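Side-chain contacts in hypothetic aldehyde deformylating oxygenase (PDB 5V4T), which binds iron through a ferritin-like helical fold and is probably an oxidoreductase, with aldehyde deformylating oxygenase activity ascribed to it: residues K3-F6 and I12-G15; A21-A26 and V113-G118; N65-E70 and L132-G137; Y82-D87 and F170-Q175. One frame throughout, in Å; residues are numbered along the deposited sequence.

Interaction 1: residues K3-F6 and I12-G15; sequences KNWF and IREG
Arg-13 lays its aliphatic stem across one face of the Trp-5 indole, and that overlap is the tight part of the contact. Arg-13 CD stands over the Trp-5 five-membered ring, 3.5 Å from its centroid and 21° off the ring normal, a CH-pi interaction. The same Arg-13 CD lies 3.3 Å from Trp-5 O. Further back along the stem, Arg-13 CG lies 3.5 Å from Trp-5 CZ2, with CB close behind, so the methylenes track the six-membered ring. The indole reaches this position because its CG is anti to the backbone N (chi1 172°). A bend at chi3 then lifts the guanidinium off the indole; the two planes stand 73° apart, and the 5.7 Å from Arg-13 CZ to the Trp-5 five-membered ring centroid allows at most a weak attraction. Beyond this bend the packing is looser and nearer solvent: Arg-13 NH1 approaches the edge of exposed Phe-6, 4.0 Å from its CD1. The polar ends look elsewhere, Trp-5 NE1 bonding Asp-71 OD2 and Arg-13 NE bonding Thr-8 O, in the link between the segments. A leucine in place of Trp-5 would probably uncover the arginine methylenes and leave Asp-71 without its indole N-H. With no hydrogen bond joining the two segments directly, the N-terminal loop is held against helix 10-23 here by apolar and CH-pi contact, while both N-H groups find acceptors outside them.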
loop_
_atom_site.group_PDB
_atom_site.type_symbol
_atom_site.label_atom_id
_atom_site.label_comp_id
_atom_site.label_asym_id
_atom_site.label_seq_id
_atom_site.Cartn_x
_atom_site.Cartn_y
_atom_site.Cartn_z
ATOM N N LYS A 3 2.318 -21.453 -12.229
ATOM C CA LYS A 3 1.901 -22.880 -12.255
ATOM C C LYS A 3 2.265 -23.646 -10.979
ATOM O O LYS A 3 1.608 -24.664 -10.676
ATOM C CB LYS A 3 2.471 -23.592 -13.499
ATOM C CG LYS A 3 3.980 -23.446 -13.702
ATOM C CD LYS A 3 4.330 -23.429 -15.196
ATOM C CE LYS A 3 5.582 -22.612 -15.518
ATOM N NZ LYS A 3 6.776 -23.143 -14.810
ATOM N N ASN A 4 3.288 -23.194 -10.230
ATOM C CA ASN A 4 3.597 -23.770 -8.934
ATOM C C ASN A 4 2.929 -23.156 -7.721
ATOM O O ASN A 4 3.337 -23.435 -6.620
ATOM C CB ASN A 4 5.106 -23.849 -8.707
ATOM C CG ASN A 4 5.792 -22.485 -8.830
ATOM O OD1 ASN A 4 5.314 -21.588 -9.536
ATOM N ND2 ASN A 4 6.893 -22.338 -8.123
ATOM N N TRP A 5 1.911 -22.349 -7.909
ATOM C CA TRP A 5 1.219 -21.768 -6.813
ATOM C C TRP A 5 0.670 -22.830 -5.823
ATOM O O TRP A 5 0.943 -22.776 -4.619
ATOM C CB TRP A 5 0.096 -20.906 -7.332
ATOM C CG TRP A 5 -0.850 -20.359 -6.254
ATOM C CD1 TRP A 5 -2.097 -20.814 -5.939
ATOM C CD2 TRP A 5 -0.580 -19.298 -5.310
ATOM N NE1 TRP A 5 -2.665 -20.062 -4.925
ATOM C CE2 TRP A 5 -1.719 -19.151 -4.488
ATOM C CE3 TRP A 5 0.517 -18.435 -5.107
ATOM C CZ2 TRP A 5 -1.812 -18.175 -3.517
ATOM C CZ3 TRP A 5 0.434 -17.516 -4.118
ATOM C CH2 TRP A 5 -0.709 -17.371 -3.318
ATOM N N PHE A 6 -0.056 -23.838 -6.346
ATOM C CA PHE A 6 -0.696 -24.760 -5.433
ATOM C C PHE A 6 0.259 -25.735 -4.798
ATOM O O PHE A 6 -0.080 -26.337 -3.757
ATOM C CB PHE A 6 -1.935 -25.452 -6.088
ATOM C CG PHE A 6 -3.117 -24.573 -6.154
ATOM C CD1 PHE A 6 -3.693 -24.114 -4.994
ATOM C CD2 PHE A 6 -3.599 -24.119 -7.335
ATOM C CE1 PHE A 6 -4.769 -23.257 -5.051
ATOM C CE2 PHE A 6 -4.660 -23.251 -7.398
ATOM C CZ PHE A 6 -5.254 -22.841 -6.250
ATOM N N ILE A 12 1.788 -20.304 3.555
ATOM C CA ILE A 12 2.510 -19.334 2.700
ATOM C C ILE A 12 1.545 -18.728 1.713
ATOM O O ILE A 12 1.441 -17.514 1.570
ATOM C CB ILE A 12 3.641 -20.019 1.987
ATOM C CG1 ILE A 12 4.614 -20.640 2.996
ATOM C CG2 ILE A 12 4.328 -19.004 1.057
ATOM C CD1 ILE A 12 5.325 -19.651 3.878
ATOM N N ARG A 13 0.746 -19.545 1.034
ATOM C CA ARG A 13 -0.312 -18.985 0.214
ATOM C C ARG A 13 -1.273 -18.095 0.970
ATOM O O ARG A 13 -1.695 -17.034 0.447
ATOM C CB ARG A 13 -1.102 -20.063 -0.533
ATOM C CG ARG A 13 -0.331 -20.746 -1.630
ATOM C CD ARG A 13 -1.199 -21.759 -2.379
ATOM N NE ARG A 13 -1.043 -23.016 -1.699
ATOM C CZ ARG A 13 -2.019 -23.706 -1.117
ATOM N NH1 ARG A 13 -3.267 -23.287 -1.142
ATOM N NH2 ARG A 13 -1.709 -24.845 -0.527
ATOM N N GLU A 14 -1.657 -18.495 2.193
ATOM C CA GLU A 14 -2.574 -17.680 2.967
ATOM C C GLU A 14 -2.004 -16.312 3.298
ATOM O O GLU A 14 -2.713 -15.303 3.261
ATOM C CB GLU A 14 -2.958 -18.357 4.286
ATOM C CG GLU A 14 -4.012 -19.427 3.975
ATOM C CD GLU A 14 -4.321 -20.329 5.159
ATOM O OE1 GLU A 14 -3.672 -20.202 6.230
ATOM O OE2 GLU A 14 -5.201 -21.194 4.963
ATOM N N GLY A 15 -0.721 -16.312 3.622
ATOM C CA GLY A 15 -0.037 -15.068 3.951
ATOM C C GLY A 15 0.119 -14.154 2.752
ATOM O O GLY A 15 -0.036 -12.907 2.856
#

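Interaction 2: residues A21-A26 and V113-G118; sequences AHFYPA and VLATVG
Phe-23, in the last, weakly bonded part of helix 10-23, points its ring at the backbone of helix 98-128 where Ala-115 and Gly-118 face it. Its CB makes no close approach to the other segment; it serves to launch the ring, whose CG is anti to the carbonyl carbon (chi1 -61°). CG, CD1 and CD2 likewise stay short of the helix, and contact begins at the far rim. There Phe-23 CE2 meets the methyl of Ala-115, 3.9 Å from its CB, from a direction that is neither clearly facial nor clearly edge-on. Phe-23 CE1 stays at the margin, 4.4 Å from Gly-118 C. Phe-23 CZ, the tip, goes deepest: it lies 4.0 Å from Ala-115 O and 4.2 Å from both Ala-115 CA and Gly-118 C, the latter close to the ring plane. The far rim thus lies against helix backbone at Gly-118 and against Ala-115. Gly-118 permits this, since a CB built on it would point toward the ring and fall only 3.3 Å from Phe-23 CZ, a tight fit.

In the ferritin-like bundle this is where helix 10-23, the first in the chain, packs against the helix that supplies Glu-111 to the iron site. The Ala-115 side chain is about 7 Å from the bound iron and about 5 Å from the side chains of both Glu-111 and Glu-145, beside the first coordination shell. A wider pi-type turn at 113-115 interrupts the regular helix just after Glu-111, and Thr-116 OG1 bonds back to Glu-111 O. Further on, Pro-25 is the centre of an inverse gamma turn and packs on Leu-78.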
loop_
_atom_site.group_PDB
_atom_site.type_symbol
_atom_site.label_atom_id
_atom_site.label_comp_id
_atom_site.label_asym_id
_atom_site.label_seq_id
_atom_site.Cartn_x
_atom_site.Cartn_y
_atom_site.Cartn_z
ATOM N N ALA A 21 -4.301 -8.759 -0.503
ATOM C CA ALA A 21 -5.609 -8.108 -0.336
ATOM C C ALA A 21 -5.475 -6.663 0.176
ATOM O O ALA A 21 -6.399 -5.838 -0.039
ATOM C CB ALA A 21 -6.451 -8.894 0.666
ATOM N N HIS A 22 -4.383 -6.330 0.828
ATOM C CA HIS A 22 -4.112 -4.926 1.203
ATOM C C HIS A 22 -3.875 -4.047 -0.014
ATOM O O HIS A 22 -4.182 -2.866 0.015
ATOM C CB HIS A 22 -2.941 -4.799 2.185
ATOM C CG HIS A 22 -3.218 -5.380 3.537
ATOM N ND1 HIS A 22 -3.514 -6.720 3.743
ATOM C CD2 HIS A 22 -3.121 -4.824 4.771
ATOM C CE1 HIS A 22 -3.673 -6.931 5.041
ATOM N NE2 HIS A 22 -3.413 -5.802 5.684
ATOM N N PHE A 23 -3.357 -4.623 -1.075
ATOM C CA PHE A 23 -3.242 -3.893 -2.348
ATOM C C PHE A 23 -4.464 -3.972 -3.217
ATOM O O PHE A 23 -4.663 -3.124 -4.106
ATOM C CB PHE A 23 -2.050 -4.439 -3.142
ATOM C CG PHE A 23 -0.759 -4.273 -2.413
ATOM C CD1 PHE A 23 -0.329 -5.183 -1.462
ATOM C CD2 PHE A 23 0.034 -3.148 -2.625
ATOM C CE1 PHE A 23 0.844 -5.011 -0.753
ATOM C CE2 PHE A 23 1.200 -2.972 -1.895
ATOM C CZ PHE A 23 1.606 -3.904 -0.954
ATOM N N TYR A 24 -5.269 -4.992 -3.006
ATOM C CA TYR A 24 -6.473 -5.243 -3.802
ATOM C C TYR A 24 -7.558 -5.841 -2.895
ATOM O O TYR A 24 -7.775 -7.060 -2.882
ATOM C CB TYR A 24 -6.109 -6.174 -4.977
ATOM C CG TYR A 24 -7.274 -6.404 -5.917
ATOM C CD1 TYR A 24 -7.801 -5.346 -6.652
ATOM C CD2 TYR A 24 -7.862 -7.643 -6.033
ATOM C CE1 TYR A 24 -8.882 -5.529 -7.495
ATOM C CE2 TYR A 24 -8.970 -7.837 -6.874
ATOM C CZ TYR A 24 -9.455 -6.783 -7.600
ATOM O OH TYR A 24 -10.531 -6.947 -8.453
ATOM N N PRO A 25 -8.240 -4.984 -2.095
ATOM C CA PRO A 25 -9.127 -5.452 -1.027
ATOM C C PRO A 25 -10.486 -5.922 -1.544
ATOM O O PRO A 25 -11.520 -5.256 -1.336
ATOM C CB PRO A 25 -9.253 -4.218 -0.123
ATOM C CG PRO A 25 -9.097 -3.051 -1.068
ATOM C CD PRO A 25 -8.006 -3.521 -2.002
ATOM N N ALA A 26 -10.454 -7.027 -2.269
ATOM C CA ALA A 26 -11.582 -7.493 -3.028
ATOM C C ALA A 26 -12.810 -7.717 -2.162
ATOM O O ALA A 26 -13.885 -7.461 -2.643
ATOM C CB ALA A 26 -11.229 -8.788 -3.766
ATOM N N VAL A 113 5.301 3.916 3.616
ATOM C CA VAL A 113 5.573 3.093 4.817
ATOM C C VAL A 113 4.895 1.720 4.700
ATOM O O VAL A 113 5.615 0.700 4.598
ATOM C CB VAL A 113 5.112 3.816 6.075
ATOM C CG1 VAL A 113 5.398 2.892 7.250
ATOM C CG2 VAL A 113 5.867 5.105 6.236
ATOM N N LEU A 114 3.585 1.666 4.638
ATOM C CA LEU A 114 2.850 0.397 4.625
ATOM C C LEU A 114 3.163 -0.411 3.397
ATOM O O LEU A 114 3.515 -1.578 3.519
ATOM C CB LEU A 114 1.353 0.622 4.725
ATOM C CG LEU A 114 0.945 1.045 6.100
ATOM C CD1 LEU A 114 -0.414 1.658 5.958
ATOM C CD2 LEU A 114 0.913 -0.239 6.973
ATOM N N ALA A 115 3.022 0.179 2.226
ATOM C CA ALA A 115 3.249 -0.577 0.969
ATOM C C ALA A 115 4.679 -1.026 0.879
ATOM O O ALA A 115 4.946 -2.129 0.389
ATOM C CB ALA A 115 2.856 0.210 -0.272
ATOM N N THR A 116 5.641 -0.192 1.319
ATOM C CA THR A 116 7.028 -0.534 1.307
ATOM C C THR A 116 7.288 -1.841 2.066
ATOM O O THR A 116 7.957 -2.763 1.563
ATOM C CB THR A 116 7.908 0.634 1.869
ATOM O OG1 THR A 116 7.635 1.831 1.115
ATOM C CG2 THR A 116 9.363 0.259 1.811
ATOM N N VAL A 117 6.664 -1.971 3.252
ATOM C CA VAL A 117 6.773 -3.195 4.047
ATOM C C VAL A 117 6.061 -4.403 3.402
ATOM O O VAL A 117 6.645 -5.487 3.275
ATOM C CB VAL A 117 6.266 -2.943 5.459
ATOM C CG1 VAL A 117 6.169 -4.239 6.244
ATOM C CG2 VAL A 117 7.203 -1.958 6.121
ATOM N N GLY A 118 4.849 -4.176 2.926
ATOM C CA GLY A 118 4.077 -5.252 2.339
ATOM C C GLY A 118 4.735 -5.788 1.086
ATOM O O GLY A 118 4.827 -7.008 0.848
#

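Interaction 3: residues N65-E70 and L132-G137; sequences NEYFKE and LKFNEG
Phe-134 and Tyr-67 bury most of the surface in this contact, and Phe-68 adds a smaller share. The Phe-134 ring presents its edge to the face of Tyr-67: CD1 stands 3.5 Å above the phenol plane, over its centre. With centroids 4.8 Å apart and planes at 60°, the pair is T-shaped but tilted. The CB of Phe-134 also bears on the phenol, 3.6 Å from Tyr-67 CE1, so the methylene and the ring edge grip the same aromatic system. Both rings swing across the gap with CG anti to the backbone N (chi1 -167° for Tyr-67).

Together with Phe-68 they form an aromatic cluster that closes one end of the helical bundle, where helix 49-67 finishes and helix 132-155 starts. Phe-68, the first residue to leave helical geometry, brings CE2 to 3.9 Å from Phe-134 CE1; those rings meet obliquely, their planes at 69°. Within its own segment Phe-68 lays its face over Tyr-67 CD2. The phenol oxygen bonds Asp-2 OD2, an atom that also accepts the backbone N-H of Phe-134, while Asp-2 OD1 takes that of Lys-133. An alanine at Tyr-67 would probably open a gap under the Phe-134 edge and deprive Asp-2 of its hydroxyl partner. On its other flanks Phe-134 touches Ile-16 and Ser-20 of helix 10-23 and Leu-122 and Ser-126 of helix 98-128.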
loop_
_atom_site.group_PDB
_atom_site.type_symbol
_atom_site.label_atom_id
_atom_site.label_comp_id
_atom_site.label_asym_id
_atom_site.label_seq_id
_atom_site.Cartn_x
_atom_site.Cartn_y
_atom_site.Cartn_z
ATOM N N ASN A 65 -5.882 -8.775 -9.575
ATOM C CA ASN A 65 -7.158 -9.421 -9.955
ATOM C C ASN A 65 -6.895 -10.537 -10.922
ATOM O O ASN A 65 -7.448 -11.604 -10.779
ATOM C CB ASN A 65 -8.074 -8.337 -10.510
ATOM C CG ASN A 65 -9.405 -8.871 -10.982
ATOM O OD1 ASN A 65 -10.160 -9.437 -10.221
ATOM N ND2 ASN A 65 -9.666 -8.712 -12.243
ATOM N N GLU A 66 -6.012 -10.331 -11.879
ATOM C CA GLU A 66 -5.666 -11.374 -12.828
ATOM C C GLU A 66 -4.905 -12.517 -12.204
ATOM O O GLU A 66 -5.166 -13.681 -12.476
ATOM C CB GLU A 66 -4.830 -10.811 -13.975
ATOM C CG GLU A 66 -5.628 -9.869 -14.887
ATOM C CD GLU A 66 -6.889 -10.523 -15.489
ATOM O OE1 GLU A 66 -6.882 -11.767 -15.775
ATOM O OE2 GLU A 66 -7.897 -9.784 -15.675
ATOM N N TYR A 67 -3.944 -12.206 -11.333
ATOM C CA TYR A 67 -3.168 -13.238 -10.739
ATOM C C TYR A 67 -4.035 -14.202 -9.908
ATOM O O TYR A 67 -3.764 -15.411 -9.920
ATOM C CB TYR A 67 -2.051 -12.665 -9.833
ATOM C CG TYR A 67 -1.030 -13.702 -9.443
ATOM C CD1 TYR A 67 0.049 -13.989 -10.259
ATOM C CD2 TYR A 67 -1.204 -14.482 -8.283
ATOM C CE1 TYR A 67 0.981 -14.983 -9.916
ATOM C CE2 TYR A 67 -0.285 -15.496 -7.944
ATOM C CZ TYR A 67 0.806 -15.737 -8.774
ATOM O OH TYR A 67 1.667 -16.748 -8.425
ATOM N N PHE A 68 -4.969 -13.645 -9.160
ATOM C CA PHE A 68 -5.765 -14.419 -8.203
ATOM C C PHE A 68 -7.146 -14.836 -8.753
ATOM O O PHE A 68 -7.995 -15.277 -7.972
ATOM C CB PHE A 68 -5.887 -13.693 -6.891
ATOM C CG PHE A 68 -4.576 -13.645 -6.141
ATOM C CD1 PHE A 68 -4.016 -14.780 -5.602
ATOM C CD2 PHE A 68 -3.875 -12.453 -6.027
ATOM C CE1 PHE A 68 -2.810 -14.749 -4.909
ATOM C CE2 PHE A 68 -2.659 -12.411 -5.306
ATOM C CZ PHE A 68 -2.147 -13.523 -4.731
ATOM N N LYS A 69 -7.316 -14.733 -10.059
ATOM C CA LYS A 69 -8.539 -15.324 -10.718
ATOM C C LYS A 69 -8.898 -16.692 -10.113
ATOM O O LYS A 69 -10.052 -16.968 -9.820
ATOM C CB LYS A 69 -8.283 -15.545 -12.223
ATOM C CG LYS A 69 -8.356 -14.321 -13.114
ATOM C CD LYS A 69 -9.573 -13.489 -12.781
ATOM C CE LYS A 69 -9.872 -12.439 -13.823
ATOM N NZ LYS A 69 -10.860 -11.530 -13.208
ATOM N N GLU A 70 -7.877 -17.539 -9.971
ATOM C CA GLU A 70 -7.997 -18.949 -9.536
ATOM C C GLU A 70 -7.773 -19.227 -8.058
ATOM O O GLU A 70 -7.673 -20.392 -7.591
ATOM C CB GLU A 70 -7.128 -19.808 -10.448
ATOM C CG GLU A 70 -7.593 -19.643 -11.900
ATOM C CD GLU A 70 -6.860 -20.508 -12.906
ATOM O OE1 GLU A 70 -5.796 -21.060 -12.573
ATOM O OE2 GLU A 70 -7.358 -20.651 -14.054
ATOM N N LEU A 132 7.490 -17.015 -10.006
ATOM C CA LEU A 132 8.255 -16.093 -10.828
ATOM C C LEU A 132 7.464 -14.941 -11.400
ATOM O O LEU A 132 7.945 -13.809 -11.355
ATOM C CB LEU A 132 8.946 -16.803 -11.988
ATOM C CG LEU A 132 9.901 -17.888 -11.565
ATOM C CD1 LEU A 132 10.632 -18.456 -12.776
ATOM C CD2 LEU A 132 10.925 -17.403 -10.537
ATOM N N LYS A 133 6.269 -15.195 -11.942
ATOM C CA LYS A 133 5.454 -14.121 -12.477
ATOM C C LYS A 133 4.984 -13.219 -11.361
ATOM O O LYS A 133 4.942 -12.012 -11.533
ATOM C CB LYS A 133 4.262 -14.697 -13.249
ATOM C CG LYS A 133 4.723 -15.440 -14.480
ATOM C CD LYS A 133 3.498 -16.062 -15.146
ATOM C CE LYS A 133 3.911 -17.064 -16.176
ATOM N NZ LYS A 133 2.662 -17.681 -16.723
ATOM N N PHE A 134 4.618 -13.785 -10.224
ATOM C CA PHE A 134 4.191 -12.968 -9.103
ATOM C C PHE A 134 5.335 -12.042 -8.693
ATOM O O PHE A 134 5.142 -10.837 -8.476
ATOM C CB PHE A 134 3.722 -13.809 -7.923
ATOM C CG PHE A 134 3.029 -13.006 -6.856
ATOM C CD1 PHE A 134 1.724 -12.572 -6.997
ATOM C CD2 PHE A 134 3.726 -12.629 -5.745
ATOM C CE1 PHE A 134 1.093 -11.858 -6.000
ATOM C CE2 PHE A 134 3.120 -11.912 -4.756
ATOM C CZ PHE A 134 1.789 -11.556 -4.859
ATOM N N ASN A 135 6.529 -12.626 -8.540
ATOM C CA ASN A 135 7.677 -11.854 -8.106
ATOM C C ASN A 135 7.986 -10.703 -9.058
ATOM O O ASN A 135 8.235 -9.596 -8.612
ATOM C CB ASN A 135 8.895 -12.737 -7.971
ATOM C CG ASN A 135 10.041 -11.999 -7.391
ATOM O OD1 ASN A 135 11.019 -11.659 -8.127
ATOM N ND2 ASN A 135 10.012 -11.783 -6.097
ATOM N N GLU A 136 7.923 -10.950 -10.360
ATOM C CA GLU A 136 8.203 -9.896 -11.316
ATOM C C GLU A 136 7.172 -8.804 -11.230
ATOM O O GLU A 136 7.510 -7.591 -11.326
ATOM C CB GLU A 136 8.244 -10.473 -12.723
ATOM C CG GLU A 136 8.533 -9.430 -13.797
ATOM C CD GLU A 136 9.866 -8.727 -13.686
ATOM O OE1 GLU A 136 10.823 -9.200 -13.051
ATOM O OE2 GLU A 136 9.957 -7.651 -14.286
ATOM N N GLY A 137 5.925 -9.178 -10.961
ATOM C CA GLY A 137 4.866 -8.213 -10.821
ATOM C C GLY A 137 5.114 -7.340 -9.588
ATOM O O GLY A 137 4.980 -6.102 -9.632
#

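Interaction 4: residues Y82-D87 and F170-Q175; sequences YIKLFD and FPLAVQ
Leu-172 drives its forked end between Lys-84 and Leu-85, one methyl to each. Leu-172 CD2 goes to the backbone side of Leu-85, lying 3.8 Å from Leu-85 CA and 4.0 Å from Leu-85 CB, so it settles on the helix surface more than on the leucine's branch. The other methyl, Leu-172 CD1, faces the lysine stem, 4.1 Å from Lys-84 CD. The lysine chain is extended beyond CG and passes Leu-172 obliquely, offering its CD methylene to the contact, with the residue exposed. All three side chains leave their helices with CG anti to the backbone N; for Leu-172 (chi1 -174°) this carries the fork straight across the gap, consistent with its CB pointing toward the opposite helix. Leu-85 CB likewise points across, but its side chain touches Thr-110 and Leu-114 of helix 98-128. The nearest CA pair, Leu-85 and Leu-172, is 7.2 Å apart, which agrees with close packing, Leu-172 reaching the surface of the facing helix. The Leu-85 side chain lies about 12 Å from the bound iron, and the contact is apolar interhelical packing of the kind that joins helices in the ferritin-like, all-alpha diiron fold.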
loop_
_atom_site.group_PDB
_atom_site.type_symbol
_atom_site.label_atom_id
_atom_site.label_comp_id
_atom_site.label_asym_id
_atom_site.label_seq_id
_atom_site.Cartn_x
_atom_site.Cartn_y
_atom_site.Cartn_z
ATOM N N TYR A 82 -7.106 -0.984 8.778
ATOM C CA TYR A 82 -6.996 -0.757 7.319
ATOM C C TYR A 82 -8.253 -0.088 6.808
ATOM O O TYR A 82 -8.245 0.832 5.977
ATOM C CB TYR A 82 -6.781 -2.108 6.630
ATOM C CG TYR A 82 -6.751 -2.058 5.137
ATOM C CD1 TYR A 82 -7.909 -2.021 4.383
ATOM C CD2 TYR A 82 -5.523 -2.030 4.465
ATOM C CE1 TYR A 82 -7.847 -1.990 3.012
ATOM C CE2 TYR A 82 -5.469 -1.989 3.085
ATOM C CZ TYR A 82 -6.598 -1.962 2.378
ATOM O OH TYR A 82 -6.509 -1.942 1.009
ATOM N N ILE A 83 -9.396 -0.575 7.298
ATOM C CA ILE A 83 -10.655 0.051 6.913
ATOM C C ILE A 83 -10.713 1.547 7.314
ATOM O O ILE A 83 -11.129 2.403 6.524
ATOM C CB ILE A 83 -11.850 -0.795 7.476
ATOM C CG1 ILE A 83 -11.868 -2.159 6.820
ATOM C CG2 ILE A 83 -13.141 -0.064 7.259
ATOM C CD1 ILE A 83 -12.682 -3.218 7.530
ATOM N N LYS A 84 -10.227 1.869 8.518
ATOM C CA LYS A 84 -10.113 3.244 8.984
ATOM C C LYS A 84 -9.189 4.081 8.093
ATOM O O LYS A 84 -9.447 5.239 7.799
ATOM C CB LYS A 84 -9.611 3.239 10.407
ATOM C CG LYS A 84 -9.678 4.595 11.047
ATOM C CD LYS A 84 -9.562 4.483 12.553
ATOM C CE LYS A 84 -9.989 5.817 13.142
ATOM N NZ LYS A 84 -9.481 5.954 14.523
ATOM N N LEU A 85 -8.070 3.496 7.672
ATOM C CA LEU A 85 -7.148 4.244 6.861
ATOM C C LEU A 85 -7.801 4.727 5.609
ATOM O O LEU A 85 -7.694 5.877 5.248
ATOM C CB LEU A 85 -5.891 3.371 6.547
ATOM C CG LEU A 85 -4.850 4.003 5.609
ATOM C CD1 LEU A 85 -4.143 5.119 6.280
ATOM C CD2 LEU A 85 -3.841 2.927 5.222
ATOM N N PHE A 86 -8.504 3.848 4.921
ATOM C CA PHE A 86 -9.101 4.194 3.661
ATOM C C PHE A 86 -10.373 5.013 3.824
ATOM O O PHE A 86 -10.605 5.850 2.975
ATOM C CB PHE A 86 -9.203 2.998 2.739
ATOM C CG PHE A 86 -7.873 2.664 2.087
ATOM C CD1 PHE A 86 -7.428 3.402 1.040
ATOM C CD2 PHE A 86 -7.062 1.696 2.600
ATOM C CE1 PHE A 86 -6.211 3.153 0.435
ATOM C CE2 PHE A 86 -5.813 1.444 2.023
ATOM C CZ PHE A 86 -5.389 2.205 0.960
ATOM N N ASP A 87 -11.124 4.816 4.908
ATOM C CA ASP A 87 -12.274 5.736 5.182
ATOM C C ASP A 87 -11.742 7.170 5.306
ATOM O O ASP A 87 -12.300 8.125 4.774
ATOM C CB ASP A 87 -12.997 5.346 6.470
ATOM C CG ASP A 87 -13.873 4.090 6.312
ATOM O OD1 ASP A 87 -14.061 3.529 5.184
ATOM O OD2 ASP A 87 -14.405 3.655 7.377
ATOM N N PHE A 170 0.989 7.686 11.557
ATOM C CA PHE A 170 1.853 6.533 11.671
ATOM C C PHE A 170 1.298 5.451 12.642
ATOM O O PHE A 170 1.404 4.277 12.340
ATOM C CB PHE A 170 3.253 6.980 12.083
ATOM C CG PHE A 170 4.243 5.859 12.194
ATOM C CD1 PHE A 170 4.801 5.306 11.053
ATOM C CD2 PHE A 170 4.652 5.386 13.433
ATOM C CE1 PHE A 170 5.680 4.229 11.137
ATOM C CE2 PHE A 170 5.573 4.353 13.502
ATOM C CZ PHE A 170 6.046 3.767 12.360
ATOM N N PRO A 171 0.722 5.817 13.778
ATOM C CA PRO A 171 0.275 4.743 14.681
ATOM C C PRO A 171 -0.786 3.867 14.061
ATOM O O PRO A 171 -0.823 2.689 14.346
ATOM C CB PRO A 171 -0.304 5.511 15.891
ATOM C CG PRO A 171 0.457 6.791 15.889
ATOM C CD PRO A 171 0.717 7.120 14.437
ATOM N N LEU A 172 -1.629 4.418 13.187
ATOM C CA LEU A 172 -2.634 3.621 12.497
ATOM C C LEU A 172 -1.955 2.611 11.585
ATOM O O LEU A 172 -2.335 1.433 11.514
ATOM C CB LEU A 172 -3.594 4.553 11.737
ATOM C CG LEU A 172 -4.782 3.900 11.081
ATOM C CD1 LEU A 172 -5.684 3.282 12.130
ATOM C CD2 LEU A 172 -5.539 4.889 10.259
ATOM N N ALA A 173 -0.920 3.050 10.889
ATOM C CA ALA A 173 -0.121 2.153 10.080
ATOM C C ALA A 173 0.446 0.997 10.876
ATOM O O ALA A 173 0.375 -0.162 10.440
ATOM C CB ALA A 173 1.004 2.903 9.361
ATOM N N VAL A 174 0.999 1.304 12.044
ATOM C CA VAL A 174 1.569 0.277 12.871
ATOM C C VAL A 174 0.476 -0.745 13.258
ATOM O O VAL A 174 0.731 -1.925 13.262
ATOM C CB VAL A 174 2.304 0.863 14.102
ATOM C CG1 VAL A 174 2.581 -0.227 15.126
ATOM C CG2 VAL A 174 3.572 1.550 13.667
ATOM N N GLN A 175 -0.700 -0.266 13.604
ATOM C CA GLN A 175 -1.817 -1.163 14.017
ATOM C C GLN A 175 -2.221 -2.075 12.907
ATOM O O GLN A 175 -2.528 -3.237 13.136
ATOM C CB GLN A 175 -3.009 -0.382 14.574
ATOM C CG GLN A 175 -2.728 0.149 15.988
ATOM C CD GLN A 175 -2.075 -0.895 16.964
ATOM O OE1 GLN A 175 -2.589 -2.015 17.195
ATOM N NE2 GLN A 175 -0.911 -0.525 17.519
#

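In the fold
From the N terminus, interaction 1 closes first, a short loop of five residues that folds the leading segment back on helix 10-23. The same helix then supplies interaction 2, whose loop of 86 residues ends on helix 98-128. Interactions 3 and 4 both open within that span and close beyond it, on helices 132-155 and 159-179, so each crosses interaction 2, and they cross each other. Spatially, interactions 1 and 3 touch through Trp-5 and Phe-68 at one end of the bundle, while interaction 4 lies on the other side of the chain's centre from interaction 3. Interaction 2, near that centre, meets interaction 4 through His-22 O and Tyr-82 OH, 2.7 Å apart.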